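PBP domain-containing protein (Vibrio parahaemolyticus, PDB 3MUQ) is of unknown function but, as a member of the periplasmic-binding-protein superfamily, probably captures a small ligand between its two lobes. Local coordinates at residues 60-63 with 64-67; 13-17 with 18-22; 105-108 with 109-113. All blocks are in the same frame, centred on the assembly; numbering follows the deposited sequence.

Contact 1 (60-63 with 64-67); sequences THAP and KAEG
The side chains of Thr60 and Glu66 run antiparallel and overlap at their polar ends, where strand 57-60 gives way to helix 63-71. Glu66 starts with CG beside its own backbone N and opposite its carbonyl carbon (chi1 -62°), then runs extended, which carries the carboxylate back over the first turn to the loop in front of the helix. There OE2 takes two hydrogen bonds from quite different directions. The hydroxyl OG1 of Thr60 donates to Glu66 OE2 at 2.6 Å, reaching it on the anti side and not far from the carboxylate plane. The backbone N of Ala62 donates to the same OE2 at 2.9 Å along a nearly straight N-H line of 173°, but it comes from above the carboxylate, 64° out of its plane. Thr60 O, another acceptor, also lies 3.0 Å from Glu66 OE2, and the bonds from Thr60 OG1 and Ala62 N probably offset their repulsion. The other oxygen, OE1, is held by Gln199 on strand 195-203, so both oxygens of this buried carboxylate have hydrogen-bond partners, which limits its rotation.

Main-chain bonds close the same turn. Glu66 N donates to Ala62 O at 2.8 Å, and CG of Glu66 packs 3.1 Å from that same Ala62 O. Gly67 N repeats the pattern with Pro63 O at 2.9 Å. Beside the turn, the methyl CB of Ala62 rests 4.1 Å from CB of Ala65, both next to helix 43-51. Ala62 is the N-cap, and its N-H is taken by Glu66, four residues on, where a capping box uses the third; with no side chain on Ala62 to return the bond, this resembles half a capping box at a strand-to-helix junction.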
loop_
_atom_site.group_PDB
_atom_site.type_symbol
_atom_site.label_atom_id
_atom_site.label_comp_id
_atom_site.label_asym_id
_atom_site.label_seq_id
_atom_site.Cartn_x
_atom_site.Cartn_y
_atom_site.Cartn_z
ATOM N N THR A 60 4.224 7.924 11.249
ATOM C CA THR A 60 5.506 8.547 10.967
ATOM C C THR A 60 6.151 7.878 9.744
ATOM O O THR A 60 5.615 6.910 9.188
ATOM C CB THR A 60 6.466 8.460 12.183
ATOM O OG1 THR A 60 6.617 7.094 12.575
ATOM C CG2 THR A 60 5.918 9.240 13.366
ATOM N N HIS A 61 7.296 8.400 9.325
ATOM C CA HIS A 61 8.026 7.830 8.203
ATOM C C HIS A 61 9.503 7.708 8.570
ATOM O O HIS A 61 10.367 8.274 7.896
ATOM C CB HIS A 61 7.817 8.681 6.944
ATOM C CG HIS A 61 8.046 10.147 7.159
ATOM N ND1 HIS A 61 7.059 10.996 7.609
ATOM C CD2 HIS A 61 9.149 10.913 6.984
ATOM C CE1 HIS A 61 7.542 12.222 7.705
ATOM N NE2 HIS A 61 8.808 12.200 7.332
ATOM N N ALA A 62 9.767 6.969 9.651
ATOM C CA ALA A 62 11.111 6.774 10.208
ATOM C C ALA A 62 11.256 5.331 10.669
ATOM O O ALA A 62 11.082 5.028 11.851
ATOM C CB ALA A 62 11.345 7.734 11.380
ATOM N N PRO A 63 11.569 4.427 9.722
ATOM C CA PRO A 63 11.639 2.978 9.958
ATOM C C PRO A 63 12.490 2.571 11.168
ATOM O O PRO A 63 12.114 1.646 11.886
ATOM C CB PRO A 63 12.268 2.439 8.660
ATOM C CG PRO A 63 11.905 3.439 7.612
ATOM C CD PRO A 63 11.849 4.781 8.311
ATOM N N LYS A 64 13.621 3.234 11.388
ATOM C CA LYS A 64 14.500 2.826 12.467
ATOM C C LYS A 64 13.864 3.181 13.803
ATOM O O LYS A 64 13.795 2.357 14.713
ATOM C CB LYS A 64 15.867 3.505 12.345
ATOM C CG LYS A 64 16.721 3.010 11.190
ATOM C CD LYS A 64 18.118 3.618 11.247
ATOM C CE LYS A 64 19.064 2.964 10.245
ATOM N NZ LYS A 64 18.701 3.290 8.843
ATOM N N ALA A 65 13.413 4.426 13.917
ATOM C CA ALA A 65 12.765 4.873 15.133
ATOM C C ALA A 65 11.505 4.027 15.407
ATOM O O ALA A 65 11.243 3.634 16.549
ATOM C CB ALA A 65 12.435 6.364 15.035
ATOM N N GLU A 66 10.748 3.717 14.354
ATOM C CA GLU A 66 9.543 2.898 14.502
ATOM C C GLU A 66 9.853 1.465 14.909
ATOM O O GLU A 66 9.047 0.819 15.586
ATOM C CB GLU A 66 8.714 2.894 13.210
ATOM C CG GLU A 66 8.199 4.275 12.803
ATOM C CD GLU A 66 7.983 4.385 11.302
ATOM O OE1 GLU A 66 8.178 3.362 10.594
ATOM O OE2 GLU A 66 7.627 5.495 10.834
ATOM N N GLY A 67 11.000 0.953 14.467
ATOM C CA GLY A 67 11.404 -0.402 14.817
ATOM C C GLY A 67 11.636 -0.532 16.315
ATOM O O GLY A 67 11.190 -1.479 16.949
#

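Contact 2 (13-17 with 18-22); sequences TSTYH and SGLLD
An ST turn at the junction of helices 13-18 and 20-32 is where Ser18 meets Thr15, with only Gly19 between the two helices. Ser18 does most of the work. Its OG lies between its own backbone N and carbonyl carbon (chi1 84°), a position that turns the hydroxyl back over the preceding turn while leaving it beside the chain that follows. It donates to Thr15 O at 2.6 Å, arriving slightly tilted from the carbonyl plane, and accepts from Leu20 N at 3.0 Å in a nearly straight bond of 166°. One hydroxyl therefore joins the last turn of one helix to Leu20 N, the first N-H of the next.

The backbone N of Ser18 completes the first helix by donating to Ser14 O at 2.9 Å, and more weakly to Thr15 O. Beyond it Gly19 leaves helical geometry with a phi of 92°, a positive value that glycine, lacking a side chain, adopts readily. A water bridges the two helices: it donates to Tyr16 O at 3.0 Å and accepts from Leu21 N at 2.9 Å, so a carbonyl at the end of one helix and an N-H at the start of the next are both served.

Apolar contact is slight: the methyl CG2 of Thr15 approaches Leu20 CD2 at 4.3 Å and Leu21 CD1 at 4.4 Å. The hydroxyl of Thr15 turns elsewhere, to Thr12 at the end of strand 6-12. Phe235 of helix 226-236 packs on Ser18 and Leu20, and Leu21 rests on Val38. Together these bonds form an ST turn between two successive helices, with Gly19 at positive phi as N-cap of the second, following the first strand of a periplasmic-binding-protein fold.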
loop_
_atom_site.group_PDB
_atom_site.type_symbol
_atom_site.label_atom_id
_atom_site.label_comp_id
_atom_site.label_asym_id
_atom_site.label_seq_id
_atom_site.Cartn_x
_atom_site.Cartn_y
_atom_site.Cartn_z
ATOM N N THR A 13 5.066 17.064 11.536
ATOM C CA THR A 13 4.760 18.369 10.964
ATOM C C THR A 13 4.739 18.287 9.441
ATOM O O THR A 13 3.835 18.820 8.815
ATOM C CB THR A 13 5.787 19.424 11.419
ATOM O OG1 THR A 13 5.964 19.330 12.839
ATOM C CG2 THR A 13 5.302 20.819 11.070
ATOM N N SER A 14 5.735 17.616 8.860
ATOM C CA SER A 14 5.763 17.351 7.424
ATOM C C SER A 14 4.413 16.852 6.949
ATOM O O SER A 14 3.799 17.413 6.040
ATOM C CB SER A 14 6.780 16.257 7.111
ATOM O OG SER A 14 8.072 16.796 6.957
ATOM N N THR A 15 3.973 15.769 7.578
ATOM C CA THR A 15 2.749 15.083 7.192
ATOM C C THR A 15 1.532 15.997 7.313
ATOM O O THR A 15 0.702 16.073 6.401
ATOM C CB THR A 15 2.555 13.832 8.060
ATOM O OG1 THR A 15 3.705 12.980 7.929
ATOM C CG2 THR A 15 1.312 13.087 7.639
ATOM N N TYR A 16 1.434 16.697 8.438
ATOM C CA TYR A 16 0.330 17.623 8.659
ATOM C C TYR A 16 0.254 18.667 7.555
ATOM O O TYR A 16 -0.829 18.991 7.066
ATOM C CB TYR A 16 0.469 18.323 10.015
ATOM C CG TYR A 16 -0.621 19.340 10.294
ATOM C CD1 TYR A 16 -1.863 18.946 10.772
ATOM C CD2 TYR A 16 -0.407 20.692 10.073
ATOM C CE1 TYR A 16 -2.867 19.873 11.027
ATOM C CE2 TYR A 16 -1.403 21.629 10.328
ATOM C CZ TYR A 16 -2.629 21.212 10.802
ATOM O OH TYR A 16 -3.621 22.138 11.053
ATOM N N HIS A 17 1.400 19.204 7.164
ATOM C CA HIS A 17 1.395 20.269 6.170
ATOM C C HIS A 17 1.225 19.746 4.754
ATOM O O HIS A 17 0.746 20.467 3.880
ATOM C CB HIS A 17 2.625 21.165 6.309
ATOM C CG HIS A 17 2.594 22.008 7.543
ATOM N ND1 HIS A 17 3.725 22.332 8.260
ATOM C CD2 HIS A 17 1.553 22.566 8.208
ATOM C CE1 HIS A 17 3.386 23.069 9.303
ATOM N NE2 HIS A 17 2.073 23.224 9.296
ATOM N N SER A 18 1.589 18.482 4.549
ATOM C CA SER A 18 1.463 17.833 3.250
ATOM C C SER A 18 0.037 17.900 2.691
ATOM O O SER A 18 -0.156 17.915 1.480
ATOM C CB SER A 18 1.912 16.369 3.348
ATOM O OG SER A 18 0.863 15.543 3.824
ATOM N N GLY A 19 -0.959 17.931 3.573
ATOM C CA GLY A 19 -2.348 17.894 3.141
ATOM C C GLY A 19 -2.948 16.493 3.065
ATOM O O GLY A 19 -4.152 16.334 2.853
ATOM N N LEU A 20 -2.116 15.471 3.246
ATOM C CA LEU A 20 -2.587 14.086 3.226
ATOM C C LEU A 20 -3.870 13.857 4.037
ATOM O O LEU A 20 -4.839 13.274 3.548
ATOM C CB LEU A 20 -1.498 13.146 3.742
ATOM C CG LEU A 20 -1.891 11.664 3.895
ATOM C CD1 LEU A 20 -2.237 11.016 2.549
ATOM C CD2 LEU A 20 -0.769 10.907 4.601
ATOM N N LEU A 21 -3.864 14.307 5.284
ATOM C CA LEU A 21 -4.960 14.023 6.192
ATOM C C LEU A 21 -6.254 14.739 5.796
ATOM O O LEU A 21 -7.357 14.211 6.003
ATOM C CB LEU A 21 -4.530 14.315 7.631
ATOM C CG LEU A 21 -3.450 13.309 8.061
ATOM C CD1 LEU A 21 -2.682 13.736 9.298
ATOM C CD2 LEU A 21 -4.068 11.928 8.259
ATOM N N ASP A 22 -6.115 15.920 5.203
ATOM C CA ASP A 22 -7.267 16.652 4.688
ATOM C C ASP A 22 -7.971 15.845 3.616
ATOM O O ASP A 22 -9.165 16.012 3.384
ATOM C CB ASP A 22 -6.835 17.998 4.115
ATOM C CG ASP A 22 -6.290 18.926 5.169
ATOM O OD1 ASP A 22 -6.560 18.681 6.364
ATOM O OD2 ASP A 22 -5.593 19.895 4.804
HETATM O O HOH W 1 -2.255 16.603 6.004
#

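Contact 3 (105-108 with 109-113); sequences LDVF and KEIAN
The ring of Phe108 meets Trp135 of helix 126-138, the two ring planes inclined at about 55°, and Thr138 of the same helix touches Phe108 too; toward residues 109-113 it is the CB of Phe108 that makes contact, 3.2 Å from Lys109 N. The carboxylates of Asp106 and Glu110 are not paired across the turn: Asp106 OD1 stays 4.7 Å from Lys109 NZ, opposite charges near each other without a salt bridge. The carboxylate of Glu110 comes close to that of Asp101, a pair of like charges.

The helix itself is plain and regular. Ala112 N donates to Phe108 O at 3.0 Å, and Ile111 N to Val107 O at the same 3.0 Å; Glu110 N reaches Asp106 O at 2.9 Å, and Lys109 N bonds Leu105 O with an angle of 169° at hydrogen. Side chains lie along these bonded turns. The extended chain of Lys109, its CG beside the backbone N, runs back alongside Leu105, with CG 3.2 Å from Leu105 O, and its flank also touches Ile140 and Thr138. On the buried side the Val107 and Ile111 side chains run alongside in parallel. Val107 has CG1 opposite its backbone N (chi1 172°), and this branch meets CD1 of Ile111 at 4.1 Å; Val107 also touches Ile98, and Ile111 touches Tyr167.

The helix thus divides its chemistry. Val107, Phe108 and Ile111 are buried against neighbouring loops and helix 126-138, whereas Asp106, Lys109 and Glu110 are partly exposed. Because those charges make no direct bond to one another, local cohesion rests mainly on the repeated main-chain bonds and the apolar packing; the Asp106-Lys109 attraction probably contributes modestly, and the close Glu110-Asp101 pair may raise the pKa of one acid.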
loop_
_atom_site.group_PDB
_atom_site.type_symbol
_atom_site.label_atom_id
_atom_site.label_comp_id
_atom_site.label_asym_id
_atom_site.label_seq_id
_atom_site.Cartn_x
_atom_site.Cartn_y
_atom_site.Cartn_z
ATOM N N LEU A 105 19.554 18.366 -1.562
ATOM C CA LEU A 105 19.620 19.796 -1.274
ATOM C C LEU A 105 20.730 20.466 -2.105
ATOM O O LEU A 105 20.546 21.572 -2.606
ATOM C CB LEU A 105 19.777 20.066 0.225
ATOM C CG LEU A 105 18.681 19.525 1.150
ATOM C CD1 LEU A 105 18.883 20.093 2.537
ATOM C CD2 LEU A 105 17.278 19.863 0.658
ATOM N N ASP A 106 21.864 19.788 -2.278
ATOM C CA ASP A 106 22.885 20.254 -3.216
ATOM C C ASP A 106 22.321 20.366 -4.637
ATOM O O ASP A 106 22.601 21.330 -5.366
ATOM C CB ASP A 106 24.099 19.320 -3.221
ATOM C CG ASP A 106 24.895 19.397 -1.931
ATOM O OD1 ASP A 106 24.729 20.396 -1.191
ATOM O OD2 ASP A 106 25.679 18.458 -1.655
ATOM N N VAL A 107 21.529 19.377 -5.029
ATOM C CA VAL A 107 20.921 19.392 -6.350
ATOM C C VAL A 107 20.025 20.627 -6.536
ATOM O O VAL A 107 20.152 21.352 -7.525
ATOM C CB VAL A 107 20.141 18.085 -6.659
ATOM C CG1 VAL A 107 19.382 18.232 -7.952
ATOM C CG2 VAL A 107 21.103 16.877 -6.734
ATOM N N PHE A 108 19.135 20.881 -5.585
ATOM C CA PHE A 108 18.266 22.058 -5.680
ATOM C C PHE A 108 19.066 23.363 -5.741
ATOM O O PHE A 108 18.833 24.202 -6.610
ATOM C CB PHE A 108 17.237 22.080 -4.542
ATOM C CG PHE A 108 16.010 21.248 -4.821
ATOM C CD1 PHE A 108 16.130 19.953 -5.298
ATOM C CD2 PHE A 108 14.736 21.762 -4.607
ATOM C CE1 PHE A 108 14.997 19.182 -5.560
ATOM C CE2 PHE A 108 13.601 21.000 -4.855
ATOM C CZ PHE A 108 13.728 19.716 -5.336
ATOM N N LYS A 109 20.038 23.508 -4.848
ATOM C CA LYS A 109 20.846 24.720 -4.801
ATOM C C LYS A 109 21.565 24.959 -6.125
ATOM O O LYS A 109 21.604 26.082 -6.624
ATOM C CB LYS A 109 21.863 24.637 -3.662
ATOM C CG LYS A 109 21.245 24.724 -2.285
ATOM C CD LYS A 109 22.222 24.328 -1.190
ATOM C CE LYS A 109 21.509 24.231 0.151
ATOM N NZ LYS A 109 22.388 23.696 1.227
ATOM N N GLU A 110 22.129 23.888 -6.680
ATOM C CA GLU A 110 22.888 23.941 -7.922
ATOM C C GLU A 110 21.985 24.348 -9.097
ATOM O O GLU A 110 22.354 25.171 -9.932
ATOM C CB GLU A 110 23.512 22.565 -8.173
ATOM C CG GLU A 110 24.650 22.507 -9.174
ATOM C CD GLU A 110 25.720 21.496 -8.761
ATOM O OE1 GLU A 110 26.463 21.008 -9.647
ATOM O OE2 GLU A 110 25.818 21.195 -7.546
ATOM N N ILE A 111 20.803 23.750 -9.169
ATOM C CA ILE A 111 19.838 24.096 -10.209
ATOM C C ILE A 111 19.478 25.583 -10.128
ATOM O O ILE A 111 19.468 26.308 -11.141
ATOM C CB ILE A 111 18.572 23.220 -10.092
ATOM C CG1 ILE A 111 18.875 21.807 -10.625
ATOM C CG2 ILE A 111 17.407 23.858 -10.833
ATOM C CD1 ILE A 111 17.695 20.831 -10.561
ATOM N N ALA A 112 19.213 26.056 -8.912
ATOM C CA ALA A 112 18.865 27.461 -8.733
ATOM C C ALA A 112 20.038 28.377 -9.079
ATOM O O ALA A 112 19.869 29.359 -9.797
ATOM C CB ALA A 112 18.380 27.719 -7.327
ATOM N N ASN A 113 21.231 28.049 -8.590
ATOM C CA ASN A 113 22.379 28.939 -8.806
ATOM C C ASN A 113 22.864 28.978 -10.256
ATOM O O ASN A 113 23.463 29.959 -10.691
ATOM C CB ASN A 113 23.521 28.636 -7.832
ATOM C CG ASN A 113 23.133 28.902 -6.374
ATOM O OD1 ASN A 113 22.401 29.847 -6.073
ATOM N ND2 ASN A 113 23.629 28.065 -5.465
#

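Contacts 1 and 2 lie near each other: their centres are about 17 Å apart, and they touch directly, His61 ND1 standing 3.9 Å from Thr15 OG1 and His61 CE1 4.1 Å from Ser14 CB. Both follow central strands of the same mixed sheet, 57-60 and 6-12, which pair in parallel. Contact 3 stands apart on helix 104-113, with centres about 28 Å from contact 1 and about 25 Å from contact 2, and nearest atoms about 13 and 12 Å away. This separation is consistent with two lobes of a periplasmic-binding-protein fold. Strand-end loops of such proteins often line the ligand cleft, so contacts 1 and 2 may lie near it.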